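Local atomic coordinates of soluble lytic transglycosylase B3 (Pseudomonas aeruginosa, PDB entry 5ANZ), a protein that probably cleaves the glycan strands of peptidoglycan as a lytic transglycosylase, contributing to turnover of the bacterial cell wall. Residues 270-276 with 296-302; 368-372 with 390-394. One frame throughout, in Å; residues are numbered along the deposited sequence.

The two contacts belong to different parts of the chain: interaction 1 lies in the transglycosylase domain, interaction 2 in the putative peptidoglycan-binding domain. Interaction 1 pairs an outermost strand of an antiparallel sheet with its neighbour, mostly through backbone bonds, and is only partly buried. Interaction 2 joins two helices almost entirely through side chains, and every residue that touches is buried. It is mainly aliphatic, with one polar pair at its edge. No secondary-structure element is shared, and the centres of interactions 1 and 2 lie about 27 Å apart. Their nearest atoms are about 6 Å apart, and a salt bridge from Arg391 to Glu269, just before 270-276, ties the two regions together.

Interaction 1 (270-276 with 296-302); sequences LTIRKPL and LSGEQAS
Lys274 and Ala301 face each other as a hydrogen-bonded antiparallel pair, exchanging two backbone bonds: Lys274 N to Ala301 O at 2.9 Å, and Ala301 N to Lys274 O at 2.8 Å. Farther along, Leu276 N reaches Glu299 O at 2.9 Å, which carries the pairing past Pro275. A type I turn from Leu296 to Glu299 brings the chain round into the paired strand. The proline fits here because it faces Gln300 in a non-hydrogen-bonded pair, where no N-H is needed. Instead its CA approaches Glu299 O at 3.2 Å in a CA-H...O contact, and Arg273 CA does the same to Ala301 O.

The main side-chain polar contact is that of Ser302. With OG turned anti to its own carbonyl carbon (chi1 -60°), the hydroxyl sits between two carbonyl oxygens, with OG 2.7 Å from Ile272 O and 3.1 Å from Leu270 O, and the choice between them stays open.

Apolar contact gathers round Leu276. Its CD1 meets Leu296 CB at 3.6 Å, the two side chains running side by side in the same direction, while CD2 rests on Ala301 CB, also at 3.6 Å. On the face opposite Lys274 and Ala301, Pro275 and Gln300 likewise lie alongside each other.

In the fold, 274-275 is an outermost strand of a five-stranded antiparallel sheet, and 300-304 lies between it and 313-316. Ser302 bonds through its backbone to Val316 of that third strand, and Leu276 packs on Leu315. Pro275 is the N-cap of helix 276-280, whose Trp279 adds an indole N-H bond to Ala301 O.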
ATOM      1  N   LEU A 270      -2.131  14.849   3.493  1.00 31.53           N
ATOM      2  CA  LEU A 270      -0.927  14.563   2.721  1.00 31.91           C
ATOM      3  C   LEU A 270      -0.692  15.594   1.620  1.00 30.49           C
ATOM      4  O   LEU A 270       0.442  15.773   1.167  1.00 39.04           O
ATOM      5  CB  LEU A 270      -0.987  13.152   2.115  1.00 41.39           C
ATOM      6  CG  LEU A 270      -0.640  11.995   3.064  1.00 52.72           C
ATOM      7  CD1 LEU A 270       0.582  12.341   3.899  1.00 42.18           C
ATOM      8  CD2 LEU A 270      -1.814  11.631   3.962  1.00 61.77           C
ATOM      9  N   THR A 271      -1.755  16.279   1.203  1.00 36.10           N
ATOM     10  CA  THR A 271      -1.661  17.333   0.195  1.00 38.19           C
ATOM     11  C   THR A 271      -1.136  18.643   0.772  1.00 41.38           C
ATOM     12  O   THR A 271      -0.833  19.583   0.030  1.00 40.36           O
ATOM     13  CB  THR A 271      -3.024  17.622  -0.444  1.00 41.66           C
ATOM     14  OG1 THR A 271      -3.964  17.941   0.591  1.00 39.30           O
ATOM     15  CG2 THR A 271      -3.510  16.418  -1.228  1.00 48.44           C
ATOM     16  N   ILE A 272      -1.069  18.718   2.097  1.00 35.59           N
ATOM     17  CA  ILE A 272      -0.486  19.881   2.757  1.00 31.74           C
ATOM     18  C   ILE A 272       0.953  19.529   3.115  1.00 32.95           C
ATOM     19  O   ILE A 272       1.204  18.607   3.895  1.00 36.32           O
ATOM     20  CB  ILE A 272      -1.270  20.300   4.019  1.00 34.14           C
ATOM     21  CG1 ILE A 272      -2.700  20.715   3.655  1.00 33.64           C
ATOM     22  CG2 ILE A 272      -0.554  21.443   4.741  1.00 34.39           C
ATOM     23  CD1 ILE A 272      -3.509  21.237   4.827  1.00 34.87           C
ATOM     24  N   ARG A 273       1.901  20.228   2.507  1.00 35.19           N
ATOM     25  CA  ARG A 273       3.309  19.994   2.800  1.00 31.85           C
ATOM     26  C   ARG A 273       3.994  21.292   3.213  1.00 36.81           C
ATOM     27  O   ARG A 273       3.728  22.361   2.658  1.00 41.94           O
ATOM     28  CB  ARG A 273       4.013  19.360   1.597  1.00 34.51           C
ATOM     29  CG  ARG A 273       3.485  17.973   1.279  1.00 38.47           C
ATOM     30  CD  ARG A 273       4.363  17.242   0.273  1.00 49.29           C
ATOM     31  NE  ARG A 273       4.196  17.758  -1.079  1.00 51.07           N
ATOM     32  CZ  ARG A 273       3.253  17.347  -1.917  1.00 61.84           C
ATOM     33  NH1 ARG A 273       2.386  16.419  -1.533  1.00 59.27           N
ATOM     34  NH2 ARG A 273       3.174  17.867  -3.136  1.00 70.58           N
ATOM     35  N   LYS A 274       4.861  21.184   4.213  1.00 35.48           N
ATOM     36  CA  LYS A 274       5.565  22.323   4.770  1.00 37.64           C
ATOM     37  C   LYS A 274       6.987  21.910   5.099  1.00 38.17           C
ATOM     38  O   LYS A 274       7.217  20.766   5.490  1.00 32.80           O
ATOM     39  CB  LYS A 274       4.863  22.831   6.034  1.00 36.20           C
ATOM     40  CG  LYS A 274       3.478  23.406   5.808  1.00 37.18           C
ATOM     41  CD  LYS A 274       2.887  23.876   7.123  1.00 38.50           C
ATOM     42  CE  LYS A 274       1.419  24.213   6.975  1.00 46.15           C
ATOM     43  NZ  LYS A 274       1.196  25.328   6.019  1.00 49.79           N
ATOM     44  N   PRO A 275       7.948  22.830   4.945  1.00 34.76           N
ATOM     45  CA  PRO A 275       9.305  22.479   5.375  1.00 40.94           C
ATOM     46  C   PRO A 275       9.320  22.148   6.862  1.00 42.55           C
ATOM     47  O   PRO A 275       8.521  22.706   7.612  1.00 42.27           O
ATOM     48  CB  PRO A 275      10.114  23.744   5.088  1.00 43.23           C
ATOM     49  CG  PRO A 275       9.273  24.541   4.124  1.00 45.99           C
ATOM     50  CD  PRO A 275       7.855  24.213   4.440  1.00 36.91           C
ATOM     51  N   LEU A 276      10.196  21.242   7.280  1.00 36.83           N
ATOM     52  CA  LEU A 276      10.298  20.881   8.693  1.00 37.36           C
ATOM     53  C   LEU A 276      10.514  22.119   9.565  1.00 40.40           C
ATOM     54  O   LEU A 276      10.001  22.200  10.681  1.00 43.50           O
ATOM     55  CB  LEU A 276      11.434  19.885   8.914  1.00 39.01           C
ATOM     56  CG  LEU A 276      11.200  18.482   8.366  1.00 43.71           C
ATOM     57  CD1 LEU A 276      12.385  17.604   8.701  1.00 43.29           C
ATOM     58  CD2 LEU A 276       9.911  17.896   8.927  1.00 40.00           C
ATOM     59  N   LEU A 296      17.665  18.694   7.952  1.00 63.27           N
ATOM     60  CA  LEU A 296      16.475  18.346   7.185  1.00 57.04           C
ATOM     61  C   LEU A 296      15.454  19.480   7.184  1.00 53.63           C
ATOM     62  O   LEU A 296      14.340  19.314   6.688  1.00 47.06           O
ATOM     63  CB  LEU A 296      15.832  17.076   7.747  1.00 56.57           C
ATOM     64  CG  LEU A 296      16.256  15.712   7.201  1.00 57.92           C
ATOM     65  CD1 LEU A 296      17.742  15.670   6.905  1.00 63.85           C
ATOM     66  CD2 LEU A 296      15.873  14.635   8.200  1.00 52.88           C
ATOM     67  N   SER A 297      15.843  20.629   7.734  1.00 55.90           N
ATOM     68  CA  SER A 297      14.918  21.743   7.954  1.00 53.20           C
ATOM     69  C   SER A 297      14.230  22.236   6.681  1.00 52.86           C
ATOM     70  O   SER A 297      13.133  22.799   6.740  1.00 52.34           O
ATOM     71  CB  SER A 297      15.652  22.913   8.618  1.00 60.03           C
ATOM     72  OG  SER A 297      16.730  23.362   7.815  1.00 69.25           O
ATOM     73  N   GLY A 298      14.871  22.028   5.533  1.00 52.59           N
ATOM     74  CA  GLY A 298      14.300  22.448   4.268  1.00 52.03           C
ATOM     75  C   GLY A 298      13.386  21.415   3.626  1.00 46.87           C
ATOM     76  O   GLY A 298      12.723  21.703   2.628  1.00 53.48           O
ATOM     77  N   GLU A 299      13.337  20.217   4.197  1.00 43.12           N
ATOM     78  CA  GLU A 299      12.570  19.121   3.604  1.00 39.18           C
ATOM     79  C   GLU A 299      11.062  19.265   3.799  1.00 36.00           C
ATOM     80  O   GLU A 299      10.591  19.573   4.899  1.00 40.71           O
ATOM     81  CB  GLU A 299      13.022  17.775   4.184  1.00 35.22           C
ATOM     82  CG  GLU A 299      14.359  17.300   3.668  1.00 43.52           C
ATOM     83  CD  GLU A 299      14.342  17.071   2.170  1.00 49.55           C
ATOM     84  OE1 GLU A 299      13.292  16.641   1.636  1.00 49.80           O
ATOM     85  OE2 GLU A 299      15.372  17.332   1.521  1.00 48.66           O
ATOM     86  N   GLN A 300      10.308  19.006   2.735  1.00 31.23           N
ATOM     87  CA  GLN A 300       8.858  19.120   2.793  1.00 34.74           C
ATOM     88  C   GLN A 300       8.260  17.935   3.531  1.00 36.25           C
ATOM     89  O   GLN A 300       8.631  16.784   3.292  1.00 35.22           O
ATOM     90  CB  GLN A 300       8.261  19.212   1.391  1.00 35.89           C
ATOM     91  CG  GLN A 300       8.660  20.458   0.630  1.00 41.55           C
ATOM     92  CD  GLN A 300       8.003  21.704   1.176  1.00 48.06           C
ATOM     93  OE1 GLN A 300       6.882  21.658   1.675  1.00 42.41           O
ATOM     94  NE2 GLN A 300       8.700  22.828   1.086  1.00 51.73           N
ATOM     95  N   ALA A 301       7.331  18.212   4.435  1.00 27.33           N
ATOM     96  CA  ALA A 301       6.701  17.125   5.183  1.00 26.10           C
ATOM     97  C   ALA A 301       5.219  17.384   5.407  1.00 24.21           C
ATOM     98  O   ALA A 301       4.780  18.530   5.417  1.00 27.98           O
ATOM     99  CB  ALA A 301       7.421  16.920   6.522  1.00 29.45           C
ATOM    100  N   SER A 302       4.461  16.310   5.596  1.00 24.71           N
ATOM    101  CA  SER A 302       3.040  16.366   5.923  1.00 25.72           C
ATOM    102  C   SER A 302       2.813  15.760   7.296  1.00 25.18           C
ATOM    103  O   SER A 302       3.590  14.905   7.730  1.00 21.64           O
ATOM    104  CB  SER A 302       2.198  15.608   4.892  1.00 29.29           C
ATOM    105  OG  SER A 302       2.367  16.157   3.598  1.00 35.90           O
TER

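Interaction 2 (368-372 with 390-394); sequences LQRQL and TRKAI
Leu372 points from helix 368-372 into the facing helix and spreads its two methyls over Ala393 and Ile394. CD1 approaches Ile394 CG1 at 3.9 Å and Ala393 CB at 4.1 Å, whereas CD2 lies by the backbone of Ala393, 3.8 Å from its O. The leucine and isoleucine side chains meet at a slant. One turn earlier, Leu368 crosses Ile394 at about a right angle, its CD2 touching the isoleucine CD1 at 4.0 Å. Ile394 thus meets both leucines, Leu372 with its CG1 and Leu368 with its CD1.

At the edge of this aliphatic patch the contact turns polar. Gln369 starts off to one side of the facing helix, but its chain is extended beyond CG (chi2 169°) and carries the amide across to Thr390, the two side chains crossing at about a right angle. NE2 donates to Thr390 OG1 at 3.0 Å, nearly straight (165°), with the hydroxyl oxygen close to the amide plane. Gln369 NE2 also bonds Asp383 OD1 and its OE1 takes the N-H of Gly384, so three bonds fix the rotation of this buried amide. Thr390 turns CG2 toward the aliphatic part of the glutamine, about 4.1 Å from Gln369 CG.

The two short helix segments are 10.5 Å apart at closest approach and inclined at 54°. They belong to helices 362-374 and 388-401 of the putative peptidoglycan-binding region. Helix 411-417 closes the small core: its Leu414 and Leu417 pack on Leu368, its Leu413 on Ile394, and Pro409, just ahead of it, touches both Leu368 and Ile394.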
ATOM      1  N   LEU A 368     -22.481   7.968   8.019  1.00 31.85           N
ATOM      2  CA  LEU A 368     -21.797   9.204   8.396  1.00 31.26           C
ATOM      3  C   LEU A 368     -21.876  10.228   7.283  1.00 40.81           C
ATOM      4  O   LEU A 368     -22.145  11.412   7.529  1.00 36.75           O
ATOM      5  CB  LEU A 368     -20.331   8.933   8.741  1.00 30.28           C
ATOM      6  CG  LEU A 368     -19.488  10.205   8.917  1.00 34.88           C
ATOM      7  CD1 LEU A 368     -19.994  10.999  10.101  1.00 36.93           C
ATOM      8  CD2 LEU A 368     -18.014   9.865   9.072  1.00 38.86           C
ATOM      9  N   GLN A 369     -21.624   9.779   6.059  1.00 31.24           N
ATOM     10  CA  GLN A 369     -21.641  10.683   4.914  1.00 38.32           C
ATOM     11  C   GLN A 369     -23.039  11.242   4.688  1.00 35.02           C
ATOM     12  O   GLN A 369     -23.195  12.427   4.363  1.00 32.98           O
ATOM     13  CB  GLN A 369     -21.135   9.973   3.658  1.00 31.62           C
ATOM     14  CG  GLN A 369     -19.610   9.818   3.626  1.00 33.43           C
ATOM     15  CD  GLN A 369     -19.127   8.893   2.528  1.00 37.82           C
ATOM     16  OE1 GLN A 369     -19.814   7.945   2.155  1.00 39.49           O
ATOM     17  NE2 GLN A 369     -17.935   9.167   2.003  1.00 40.00           N
ATOM     18  N   ARG A 370     -24.056  10.398   4.872  1.00 33.79           N
ATOM     19  CA  ARG A 370     -25.438  10.844   4.690  1.00 34.10           C
ATOM     20  C   ARG A 370     -25.850  11.830   5.790  1.00 34.56           C
ATOM     21  O   ARG A 370     -26.579  12.800   5.533  1.00 35.47           O
ATOM     22  CB  ARG A 370     -26.388   9.641   4.649  1.00 34.75           C
ATOM     23  CG  ARG A 370     -26.246   8.788   3.397  1.00 34.92           C
ATOM     24  CD  ARG A 370     -27.256   7.648   3.393  1.00 36.51           C
ATOM     25  NE  ARG A 370     -27.194   6.849   2.172  1.00 36.46           N
ATOM     26  CZ  ARG A 370     -27.511   5.561   2.108  1.00 43.20           C
ATOM     27  NH1 ARG A 370     -27.916   4.921   3.199  1.00 37.64           N
ATOM     28  NH2 ARG A 370     -27.430   4.910   0.956  1.00 48.62           N
ATOM     29  N   GLN A 371     -25.372  11.598   7.009  1.00 35.87           N
ATOM     30  CA  GLN A 371     -25.707  12.473   8.133  1.00 34.94           C
ATOM     31  C   GLN A 371     -25.016  13.825   8.001  1.00 38.02           C
ATOM     32  O   GLN A 371     -25.596  14.863   8.340  1.00 41.72           O
ATOM     33  CB  GLN A 371     -25.327  11.817   9.465  1.00 38.82           C
ATOM     34  CG  GLN A 371     -26.333  10.784   9.956  1.00 45.52           C
ATOM     35  CD  GLN A 371     -27.564  11.432  10.545  1.00 60.29           C
ATOM     36  OE1 GLN A 371     -27.652  11.637  11.756  1.00 71.08           O
ATOM     37  NE2 GLN A 371     -28.519  11.778   9.687  1.00 55.50           N
ATOM     38  N   LEU A 372     -23.783  13.810   7.504  1.00 33.84           N
ATOM     39  CA  LEU A 372     -23.046  15.052   7.275  1.00 34.01           C
ATOM     40  C   LEU A 372     -23.775  15.905   6.244  1.00 35.11           C
ATOM     41  O   LEU A 372     -23.991  17.109   6.452  1.00 37.91           O
ATOM     42  CB  LEU A 372     -21.614  14.758   6.808  1.00 33.92           C
ATOM     43  CG  LEU A 372     -20.648  14.192   7.848  1.00 32.74           C
ATOM     44  CD1 LEU A 372     -19.444  13.561   7.172  1.00 33.66           C
ATOM     45  CD2 LEU A 372     -20.216  15.290   8.824  1.00 34.08           C
ATOM     46  N   THR A 390     -14.684  13.988   2.280  1.00 38.13           N
ATOM     47  CA  THR A 390     -15.378  13.618   3.500  1.00 39.19           C
ATOM     48  C   THR A 390     -14.658  14.181   4.724  1.00 34.10           C
ATOM     49  O   THR A 390     -15.296  14.620   5.673  1.00 31.59           O
ATOM     50  CB  THR A 390     -15.515  12.094   3.626  1.00 34.71           C
ATOM     51  OG1 THR A 390     -16.264  11.599   2.508  1.00 38.19           O
ATOM     52  CG2 THR A 390     -16.242  11.741   4.900  1.00 32.84           C
ATOM     53  N   ARG A 391     -13.330  14.190   4.699  1.00 32.82           N
ATOM     54  CA  ARG A 391     -12.579  14.719   5.826  1.00 30.16           C
ATOM     55  C   ARG A 391     -12.870  16.209   5.992  1.00 30.21           C
ATOM     56  O   ARG A 391     -12.962  16.720   7.109  1.00 37.73           O
ATOM     57  CB  ARG A 391     -11.073  14.467   5.649  1.00 30.97           C
ATOM     58  CG  ARG A 391     -10.693  13.002   5.843  1.00 32.07           C
ATOM     59  CD  ARG A 391      -9.191  12.811   5.980  1.00 36.00           C
ATOM     60  NE  ARG A 391      -8.483  13.218   4.770  1.00 40.65           N
ATOM     61  CZ  ARG A 391      -8.230  12.410   3.746  1.00 44.60           C
ATOM     62  NH1 ARG A 391      -8.623  11.141   3.780  1.00 43.79           N
ATOM     63  NH2 ARG A 391      -7.578  12.872   2.686  1.00 38.98           N
ATOM     64  N   LYS A 392     -13.035  16.893   4.870  1.00 33.97           N
ATOM     65  CA  LYS A 392     -13.382  18.306   4.880  1.00 36.51           C
ATOM     66  C   LYS A 392     -14.713  18.516   5.602  1.00 35.11           C
ATOM     67  O   LYS A 392     -14.854  19.397   6.458  1.00 34.00           O
ATOM     68  CB  LYS A 392     -13.455  18.832   3.445  1.00 38.71           C
ATOM     69  CG  LYS A 392     -13.327  20.329   3.310  1.00 49.52           C
ATOM     70  CD  LYS A 392     -13.249  20.729   1.843  1.00 53.41           C
ATOM     71  CE  LYS A 392     -13.063  22.229   1.694  1.00 64.11           C
ATOM     72  NZ  LYS A 392     -11.794  22.692   2.326  1.00 69.46           N
ATOM     73  N   ALA A 393     -15.687  17.682   5.252  1.00 31.12           N
ATOM     74  CA  ALA A 393     -17.014  17.752   5.838  1.00 33.18           C
ATOM     75  C   ALA A 393     -16.959  17.395   7.308  1.00 31.41           C
ATOM     76  O   ALA A 393     -17.627  18.007   8.137  1.00 30.46           O
ATOM     77  CB  ALA A 393     -17.956  16.820   5.109  1.00 31.53           C
ATOM     78  N   ILE A 394     -16.168  16.378   7.628  1.00 30.05           N
ATOM     79  CA  ILE A 394     -16.009  15.972   9.009  1.00 32.77           C
ATOM     80  C   ILE A 394     -15.440  17.124   9.834  1.00 29.04           C
ATOM     81  O   ILE A 394     -15.958  17.427  10.907  1.00 29.29           O
ATOM     82  CB  ILE A 394     -15.113  14.726   9.121  1.00 28.65           C
ATOM     83  CG1 ILE A 394     -15.836  13.527   8.520  1.00 28.91           C
ATOM     84  CG2 ILE A 394     -14.748  14.447  10.572  1.00 29.88           C
ATOM     85  CD1 ILE A 394     -14.948  12.320   8.350  1.00 30.56           C
TER